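Local coordinates for periplasmic solute binding protein (Pectobacterium atrosepticum, PDB 4RY1) that probably binds a sugar or related solute in the periplasm and delivers it to an ABC-type transporter, at residues 87-92 / 304-309; 133-138 / 270-275. All blocks are in the same frame, centred on the assembly; numbering follows the deposited sequence.

The two contacts lie on opposite sides of the chain's centre, their own centres about 40 Å apart, which places them in different parts of the two-lobed body expected of a solute-binding protein. They share no helix or strand, and both are partly buried. Contact 1 lays the end of short helix 86-89 against helix 299-310, with methyl and methionine packing and a helix-end carbonyl covered by an asparagine. Contact 2 joins two irregular segments, buries about twice the area, and is more polar: a tryptophan-isoleucine centre is bordered by a backbone hydrogen bond and two bridging waters. No clear hydrogen bond crosses 87-92/304-309, whereas 133-138/270-275 is tied by backbone and water bonds.

Contact 1 of 2, residues 87-92 / 304-309; sequences DILGLG and MLMNFM
The carbonyl oxygen of Ile88, near the end of its short helix, faces the side chain of Asn307: Ile88 O lies 3.2 Å from Asn307 CG, and Asn307 CB closes in beside it. Asn307 extends across the gap, its CG anti to its own backbone N (chi1 179°), which brings its amide up to the Ile88 carbonyl, pointing at this neighbouring helix, and beside the Leu89 carbonyl oxygen. An amide could offer its N-H to such carbonyls, though its rotation in the model leaves the bond undecided.

Around this polar point methyl groups do most of the touching. The CG2 methyl of Ile88 sits 3.6 Å from the main-chain atom Met304 N and 3.8 Å from Met304 CG. One methyl can touch both because Met304 CG is turned to lie beside its own backbone N (chi1 -67°). The beta-branch of Ile88 supplies that methyl close to the backbone.

Deeper in, Leu89 CD2 rests 4.0 Å from Met306 CB and only slightly farther from Met306 CE. The methionine chain is bent at its thioether; its flexible tip and root meet the same leucine methyl. Leu82 and Leu111, the latter on strand 107-123, touch both Leu89 and Met306 and also line this patch; Ala303 gives Ile88 and Leu89 a small neighbour.

Gly90 then leaves helical geometry with positive phi (61°), a conformation easy for glycine. Leu91 N bonds back to the carbonyl of the residue before Asp87, and Gly90 N makes a weak bond of 3.3 Å to Asp87 O: the helix ends in a Schellman motif with Gly90 as C-prime residue, and this short helix packs on the side of helix 299-310 within a fold of the periplasmic binding protein class.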
ATOM      1  N   ASP A  87      25.624   1.597  12.184  1.00 20.06           N
ATOM      2  CA  ASP A  87      25.650   1.720  13.653  1.00 21.67           C
ATOM      3  C   ASP A  87      24.680   2.775  14.187  1.00 20.95           C
ATOM      4  O   ASP A  87      23.954   2.540  15.163  1.00 22.49           O
ATOM      5  CB  ASP A  87      27.067   1.997  14.154  1.00 25.33           C
ATOM      6  CG  ASP A  87      28.003   0.829  13.924  1.00 42.38           C
ATOM      7  OD1 ASP A  87      27.539  -0.327  13.970  1.00 35.69           O
ATOM      8  OD2 ASP A  87      29.203   1.072  13.688  1.00 66.84           O
ATOM      9  N   ILE A  88      24.663   3.931  13.537  1.00 17.67           N
ATOM     10  CA  ILE A  88      23.741   5.006  13.916  1.00 16.79           C
ATOM     11  C   ILE A  88      22.292   4.546  13.736  1.00 16.09           C
ATOM     12  O   ILE A  88      21.450   4.762  14.617  1.00 17.65           O
ATOM     13  CB  ILE A  88      24.007   6.299  13.112  1.00 18.46           C
ATOM     14  CG1 ILE A  88      25.354   6.919  13.488  1.00 25.57           C
ATOM     15  CG2 ILE A  88      22.871   7.310  13.313  1.00 18.21           C
ATOM     16  CD1 ILE A  88      25.370   7.661  14.796  1.00 31.65           C
ATOM     17  N   LEU A  89      22.014   3.888  12.616  1.00 15.71           N
ATOM     18  CA  LEU A  89      20.653   3.406  12.343  1.00 15.16           C
ATOM     19  C   LEU A  89      20.250   2.161  13.148  1.00 18.90           C
ATOM     20  O   LEU A  89      19.078   1.855  13.280  1.00 21.59           O
ATOM     21  CB  LEU A  89      20.468   3.128  10.850  1.00 14.66           C
ATOM     22  CG  LEU A  89      20.565   4.359   9.940  1.00 15.19           C
ATOM     23  CD1 LEU A  89      20.682   3.939   8.486  1.00 15.90           C
ATOM     24  CD2 LEU A  89      19.369   5.273  10.182  1.00 14.98           C
ATOM     25  N   GLY A  90      21.218   1.436  13.680  1.00 17.50           N
ATOM     26  CA  GLY A  90      20.898   0.188  14.355  1.00 19.06           C
ATOM     27  C   GLY A  90      20.241  -0.811  13.430  1.00 19.68           C
ATOM     28  O   GLY A  90      19.217  -1.391  13.757  1.00 20.35           O
ATOM     29  N   LEU A  91      20.842  -1.005  12.254  1.00 17.47           N
ATOM     30  CA  LEU A  91      20.228  -1.853  11.226  1.00 17.61           C
ATOM     31  C   LEU A  91      19.967  -3.288  11.711  1.00 19.64           C
ATOM     32  O   LEU A  91      19.025  -3.927  11.259  1.00 21.50           O
ATOM     33  CB  LEU A  91      21.051  -1.853   9.938  1.00 17.32           C
ATOM     34  CG  LEU A  91      21.078  -0.512   9.185  1.00 16.33           C
ATOM     35  CD1 LEU A  91      21.863  -0.647   7.896  1.00 19.88           C
ATOM     36  CD2 LEU A  91      19.676   0.008   8.877  1.00 17.95           C
ATOM     37  N   GLY A  92      20.791  -3.764  12.649  1.00 22.55           N
ATOM     38  CA  GLY A  92      20.637  -5.097  13.261  1.00 23.03           C
ATOM     39  C   GLY A  92      19.338  -5.302  14.018  1.00 24.62           C
ATOM     40  O   GLY A  92      18.940  -6.433  14.262  1.00 24.77           O
ATOM     41  N   MET A 304      20.783  10.051  12.153  1.00 12.11           N
ATOM     42  CA  MET A 304      20.402  10.248  13.566  1.00 11.59           C
ATOM     43  C   MET A 304      18.908  10.583  13.689  1.00 11.80           C
ATOM     44  O   MET A 304      18.222  10.115  14.598  1.00 12.02           O
ATOM     45  CB  MET A 304      21.255  11.341  14.248  1.00 12.61           C
ATOM     46  CG  MET A 304      22.724  10.983  14.425  1.00 13.41           C
ATOM     47  SD  MET A 304      23.850  12.380  14.864  1.00 11.84           S
ATOM     48  CE  MET A 304      23.191  12.747  16.510  1.00 20.15           C
ATOM     49  N   LEU A 305      18.401  11.430  12.802  1.00 10.72           N
ATOM     50  CA  LEU A 305      16.974  11.774  12.833  1.00 10.99           C
ATOM     51  C   LEU A 305      16.111  10.542  12.542  1.00 10.66           C
ATOM     52  O   LEU A 305      15.114  10.257  13.217  1.00 11.51           O
ATOM     53  CB  LEU A 305      16.663  12.883  11.843  1.00 11.14           C
ATOM     54  CG  LEU A 305      15.204  13.299  11.683  1.00 10.84           C
ATOM     55  CD1 LEU A 305      14.553  13.678  13.011  1.00 12.35           C
ATOM     56  CD2 LEU A 305      15.094  14.398  10.617  1.00 13.20           C
ATOM     57  N   MET A 306      16.520   9.771  11.553  1.00 10.53           N
ATOM     58  CA  MET A 306      15.804   8.548  11.188  1.00 10.99           C
ATOM     59  C   MET A 306      15.797   7.547  12.355  1.00 11.72           C
ATOM     60  O   MET A 306      14.740   6.999  12.717  1.00 12.04           O
ATOM     61  CB  MET A 306      16.402   7.904   9.946  1.00 11.54           C
ATOM     62  CG  MET A 306      16.145   8.717   8.685  1.00 11.18           C
ATOM     63  SD  MET A 306      17.157   8.240   7.191  1.00  7.84           S
ATOM     64  CE  MET A 306      16.874   6.464   7.149  1.00 13.45           C
ATOM     65  N   ASN A 307      16.958   7.329  12.960  1.00 11.38           N
ATOM     66  CA  ASN A 307      17.021   6.433  14.109  1.00 12.09           C
ATOM     67  C   ASN A 307      16.147   6.934  15.247  1.00 11.68           C
ATOM     68  O   ASN A 307      15.497   6.154  15.937  1.00 12.91           O
ATOM     69  CB  ASN A 307      18.445   6.269  14.586  1.00 13.56           C
ATOM     70  CG  ASN A 307      18.530   5.368  15.787  1.00 14.06           C
ATOM     71  OD1 ASN A 307      18.435   4.142  15.663  1.00 19.34           O
ATOM     72  ND2 ASN A 307      18.694   5.959  16.949  1.00 17.13           N
ATOM     73  N   PHE A 308      16.142   8.239  15.468  1.00 11.57           N
ATOM     74  CA  PHE A 308      15.343   8.798  16.549  1.00 12.67           C
ATOM     75  C   PHE A 308      13.866   8.486  16.351  1.00 11.69           C
ATOM     76  O   PHE A 308      13.159   8.065  17.281  1.00 13.01           O
ATOM     77  CB  PHE A 308      15.598  10.303  16.687  1.00 12.17           C
ATOM     78  CG  PHE A 308      14.986  10.902  17.917  1.00 11.88           C
ATOM     79  CD1 PHE A 308      13.676  11.343  17.915  1.00 12.38           C
ATOM     80  CD2 PHE A 308      15.711  10.966  19.093  1.00 14.23           C
ATOM     81  CE1 PHE A 308      13.112  11.866  19.049  1.00 14.42           C
ATOM     82  CE2 PHE A 308      15.149  11.498  20.238  1.00 14.15           C
ATOM     83  CZ  PHE A 308      13.846  11.955  20.208  1.00 15.45           C
ATOM     84  N   MET A 309      13.401   8.681  15.123  1.00 11.01           N
ATOM     85  CA  MET A 309      11.995   8.415  14.769  0.50 10.62           C
ATOM     86  C   MET A 309      11.595   6.931  14.863  1.00 10.75           C
ATOM     87  O   MET A 309      10.490   6.601  15.302  1.00 11.57           O
ATOM     88  CB  MET A 309      11.691   8.942  13.348  0.50 10.85           C
ATOM     89  CG  MET A 309      11.706  10.470  13.225  0.50 11.53           C
ATOM     90  SD  MET A 309      11.207  11.119  11.561  0.50  9.76           S
ATOM     91  CE  MET A 309      10.637  12.755  12.044  0.50 19.38           C
TER

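Contact 2 of 2, residues 133-138 / 270-275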
ATOM      1  N   ALA A 133     -21.969 -14.295   6.168  1.00 27.19           N
ATOM      2  CA  ALA A 133     -20.708 -14.418   6.870  1.00 24.52           C
ATOM      3  C   ALA A 133     -19.561 -13.919   6.000  1.00 20.58           C
ATOM      4  O   ALA A 133     -19.599 -14.022   4.777  1.00 23.16           O
ATOM      5  CB  ALA A 133     -20.474 -15.871   7.262  1.00 26.02           C
ATOM      6  N   TYR A 134     -18.506 -13.433   6.644  1.00 24.11           N
ATOM      7  CA  TYR A 134     -17.338 -12.997   5.882  1.00 19.81           C
ATOM      8  C   TYR A 134     -16.804 -14.204   5.102  1.00 19.37           C
ATOM      9  O   TYR A 134     -16.722 -15.309   5.651  1.00 24.58           O
ATOM     10  CB  TYR A 134     -16.208 -12.440   6.759  1.00 22.22           C
ATOM     11  CG  TYR A 134     -16.499 -11.216   7.594  1.00 19.97           C
ATOM     12  CD1 TYR A 134     -17.404 -10.239   7.180  1.00 19.54           C
ATOM     13  CD2 TYR A 134     -15.833 -11.015   8.792  1.00 21.07           C
ATOM     14  CE1 TYR A 134     -17.643  -9.111   7.955  1.00 19.88           C
ATOM     15  CE2 TYR A 134     -16.056  -9.893   9.569  1.00 20.45           C
ATOM     16  CZ  TYR A 134     -16.974  -8.950   9.156  1.00 19.74           C
ATOM     17  OH  TYR A 134     -17.206  -7.846   9.937  1.00 20.74           O
ATOM     18  N   PRO A 135     -16.439 -14.006   3.826  1.00 21.35           N
ATOM     19  CA  PRO A 135     -16.071 -15.134   2.979  1.00 23.45           C
ATOM     20  C   PRO A 135     -14.666 -15.679   3.248  1.00 28.01           C
ATOM     21  O   PRO A 135     -13.724 -14.944   3.488  1.00 23.02           O
ATOM     22  CB  PRO A 135     -16.195 -14.569   1.565  1.00 22.00           C
ATOM     23  CG  PRO A 135     -15.901 -13.110   1.729  1.00 22.39           C
ATOM     24  CD  PRO A 135     -16.458 -12.741   3.072  1.00 23.52           C
ATOM     25  N   LYS A 136     -14.560 -16.991   3.232  1.00 23.70           N
ATOM     26  CA  LYS A 136     -13.272 -17.679   3.361  1.00 19.48           C
ATOM     27  C   LYS A 136     -12.690 -18.136   1.991  1.00 21.45           C
ATOM     28  O   LYS A 136     -11.473 -18.359   1.867  1.00 23.66           O
ATOM     29  CB  LYS A 136     -13.387 -18.826   4.400  1.00 27.43           C
ATOM     30  CG  LYS A 136     -13.462 -18.302   5.838  1.00 35.00           C
ATOM     31  CD  LYS A 136     -13.373 -19.396   6.901  1.00 41.78           C
ATOM     32  CE  LYS A 136     -14.703 -19.625   7.599  1.00 70.82           C
ATOM     33  NZ  LYS A 136     -14.724 -20.917   8.337  1.00 87.01           N
ATOM     34  N   THR A 137     -13.546 -18.244   0.976  1.00 24.08           N
ATOM     35  CA  THR A 137     -13.145 -18.650  -0.383  1.00 20.96           C
ATOM     36  C   THR A 137     -13.664 -17.692  -1.427  1.00 16.66           C
ATOM     37  O   THR A 137     -14.580 -16.896  -1.146  1.00 22.74           O
ATOM     38  CB  THR A 137     -13.728 -20.009  -0.756  1.00 27.97           C
ATOM     39  OG1 THR A 137     -15.154 -19.900  -0.767  1.00 32.61           O
ATOM     40  CG2 THR A 137     -13.273 -21.047   0.237  1.00 29.70           C
ATOM     41  N   TRP A 138     -13.083 -17.752  -2.607  1.00 20.48           N
ATOM     42  CA  TRP A 138     -13.513 -16.865  -3.658  1.00 21.35           C
ATOM     43  C   TRP A 138     -14.995 -17.145  -3.988  1.00 26.30           C
ATOM     44  O   TRP A 138     -15.773 -16.222  -4.234  1.00 23.68           O
ATOM     45  CB  TRP A 138     -12.593 -16.961  -4.859  1.00 22.97           C
ATOM     46  CG  TRP A 138     -11.206 -16.591  -4.510  1.00 23.34           C
ATOM     47  CD1 TRP A 138     -10.173 -17.441  -4.239  1.00 22.35           C
ATOM     48  CD2 TRP A 138     -10.686 -15.257  -4.339  1.00 23.07           C
ATOM     49  NE1 TRP A 138      -9.050 -16.727  -3.932  1.00 20.24           N
ATOM     50  CE2 TRP A 138      -9.333 -15.387  -3.982  1.00 22.39           C
ATOM     51  CE3 TRP A 138     -11.235 -13.978  -4.445  1.00 24.80           C
ATOM     52  CZ2 TRP A 138      -8.514 -14.287  -3.750  1.00 22.84           C
ATOM     53  CZ3 TRP A 138     -10.412 -12.877  -4.218  1.00 21.88           C
ATOM     54  CH2 TRP A 138      -9.079 -13.044  -3.866  1.00 23.78           C
ATOM     55  N   PRO A 270     -11.297 -12.542   6.908  1.00 18.15           N
ATOM     56  CA  PRO A 270     -10.469 -13.664   6.472  1.00 19.28           C
ATOM     57  C   PRO A 270      -9.705 -13.418   5.184  1.00 18.60           C
ATOM     58  O   PRO A 270     -10.141 -12.678   4.310  1.00 18.60           O
ATOM     59  CB  PRO A 270     -11.486 -14.793   6.274  1.00 22.76           C
ATOM     60  CG  PRO A 270     -12.656 -14.392   7.087  1.00 24.69           C
ATOM     61  CD  PRO A 270     -12.714 -12.907   6.986  1.00 21.12           C
ATOM     62  N   PHE A 271      -8.548 -14.070   5.104  1.00 21.29           N
ATOM     63  CA  PHE A 271      -7.752 -14.065   3.901  1.00 19.72           C
ATOM     64  C   PHE A 271      -8.337 -15.059   2.910  1.00 20.75           C
ATOM     65  O   PHE A 271      -8.175 -16.271   3.033  1.00 22.59           O
ATOM     66  CB  PHE A 271      -6.298 -14.362   4.222  1.00 19.73           C
ATOM     67  CG  PHE A 271      -5.620 -13.205   4.879  1.00 19.10           C
ATOM     68  CD1 PHE A 271      -5.779 -12.978   6.229  1.00 17.77           C
ATOM     69  CD2 PHE A 271      -4.884 -12.323   4.149  1.00 17.91           C
ATOM     70  CE1 PHE A 271      -5.190 -11.896   6.850  1.00 17.33           C
ATOM     71  CE2 PHE A 271      -4.305 -11.217   4.758  1.00 16.51           C
ATOM     72  CZ  PHE A 271      -4.438 -11.020   6.114  1.00 18.18           C
ATOM     73  N   ILE A 272      -9.019 -14.516   1.918  1.00 19.16           N
ATOM     74  CA  ILE A 272      -9.770 -15.329   0.960  1.00 18.53           C
ATOM     75  C   ILE A 272      -8.794 -16.207   0.176  1.00 20.81           C
ATOM     76  O   ILE A 272      -7.825 -15.727  -0.403  1.00 22.36           O
ATOM     77  CB  ILE A 272     -10.608 -14.458   0.004  1.00 20.18           C
ATOM     78  CG1 ILE A 272     -11.557 -13.572   0.828  1.00 21.09           C
ATOM     79  CG2 ILE A 272     -11.388 -15.332  -0.976  1.00 20.28           C
ATOM     80  CD1 ILE A 272     -12.248 -12.507   0.009  1.00 20.29           C
ATOM     81  N   THR A 273      -9.088 -17.497   0.121  1.00 20.29           N
ATOM     82  CA  THR A 273      -8.168 -18.457  -0.499  1.00 22.33           C
ATOM     83  C   THR A 273      -8.907 -19.518  -1.306  1.00 24.16           C
ATOM     84  O   THR A 273     -10.005 -19.933  -0.942  1.00 26.87           O
ATOM     85  CB  THR A 273      -7.309 -19.145   0.573  1.00 23.95           C
ATOM     86  OG1 THR A 273      -6.692 -18.146   1.397  1.00 31.98           O
ATOM     87  CG2 THR A 273      -6.216 -19.971  -0.030  1.00 24.80           C
ATOM     88  N   ILE A 274      -8.293 -19.918  -2.415  1.00 19.85           N
ATOM     89  CA  ILE A 274      -8.740 -21.079  -3.212  1.00 21.82           C
ATOM     90  C   ILE A 274      -8.498 -22.322  -2.371  1.00 24.08           C
ATOM     91  O   ILE A 274      -7.397 -22.512  -1.869  1.00 24.61           O
ATOM     92  CB  ILE A 274      -7.948 -21.229  -4.540  1.00 25.87           C
ATOM     93  CG1 ILE A 274      -8.202 -20.063  -5.492  1.00 24.63           C
ATOM     94  CG2 ILE A 274      -8.344 -22.520  -5.269  1.00 30.72           C
ATOM     95  CD1 ILE A 274      -7.280 -19.997  -6.692  1.00 31.20           C
ATOM     96  N   PRO A 275      -9.519 -23.183  -2.218  1.00 21.86           N
ATOM     97  CA  PRO A 275      -9.261 -24.441  -1.536  1.00 26.27           C
ATOM     98  C   PRO A 275      -8.115 -25.175  -2.248  1.00 30.22           C
ATOM     99  O   PRO A 275      -8.090 -25.242  -3.476  1.00 29.38           O
ATOM    100  CB  PRO A 275     -10.597 -25.184  -1.667  1.00 26.84           C
ATOM    101  CG  PRO A 275     -11.614 -24.101  -1.839  1.00 30.04           C
ATOM    102  CD  PRO A 275     -10.908 -23.096  -2.693  1.00 25.48           C
TER
HETATM  103  O   HOH W   1     -12.833 -12.335   3.749  1.00 19.71           O
HETATM  104  O   HOH W   2      -9.777 -18.228   3.989  1.00 38.60           O
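Ile272 presses its CG2 methyl onto the indole of Trp138, 3.6 Å from the centroid of the five-membered ring and 18° off the ring normal, a CH-pi contact over the face. With CG2 anti to its backbone N, the same methyl also reaches the main chain at the start of helix 138-152, 3.3 Å from Thr137 C. A beta-branched residue can serve both surfaces from one position: its other branch, ending in CD1, meets the ring of Pro135. Ile274 CG1 adds a second aliphatic contact at Trp138 CD1, 3.5 Å away, while Trp138 NE1 is hydrogen-bonded to Gln181 on helix 169-183.

Farther along, Pro270 packs its CD 3.5 Å from Tyr134 CB, the two side chains crossing at about a right angle. The phenol leads on to Glu267, which bonds its hydroxyl. At the other end, threonine suits its place twice over: Thr137 is the N-cap of helix 138-152, its OG1 bonding Glu140 N, while its CG2 meets Pro275.

Polar groups line the remaining edge. Thr273 N donates to Lys136 O at 3.1 Å, nearly straight at 163°, and Ile272 CA adds a CA-H...O contact to the same oxygen. One water donates to both Lys136 O and Phe271 O, and another, 2.8 Å from Pro135 O and Pro270 O, links those two carbonyls. Thr273 OG1 returns to Phe271 O within its own segment. Facing carbonyls cannot bond each other, so a water donates to both: with waters and one N-H matching these oxygens, the two irregular segments hold together without strand pairing, around apolar side chains gathered on an aromatic face.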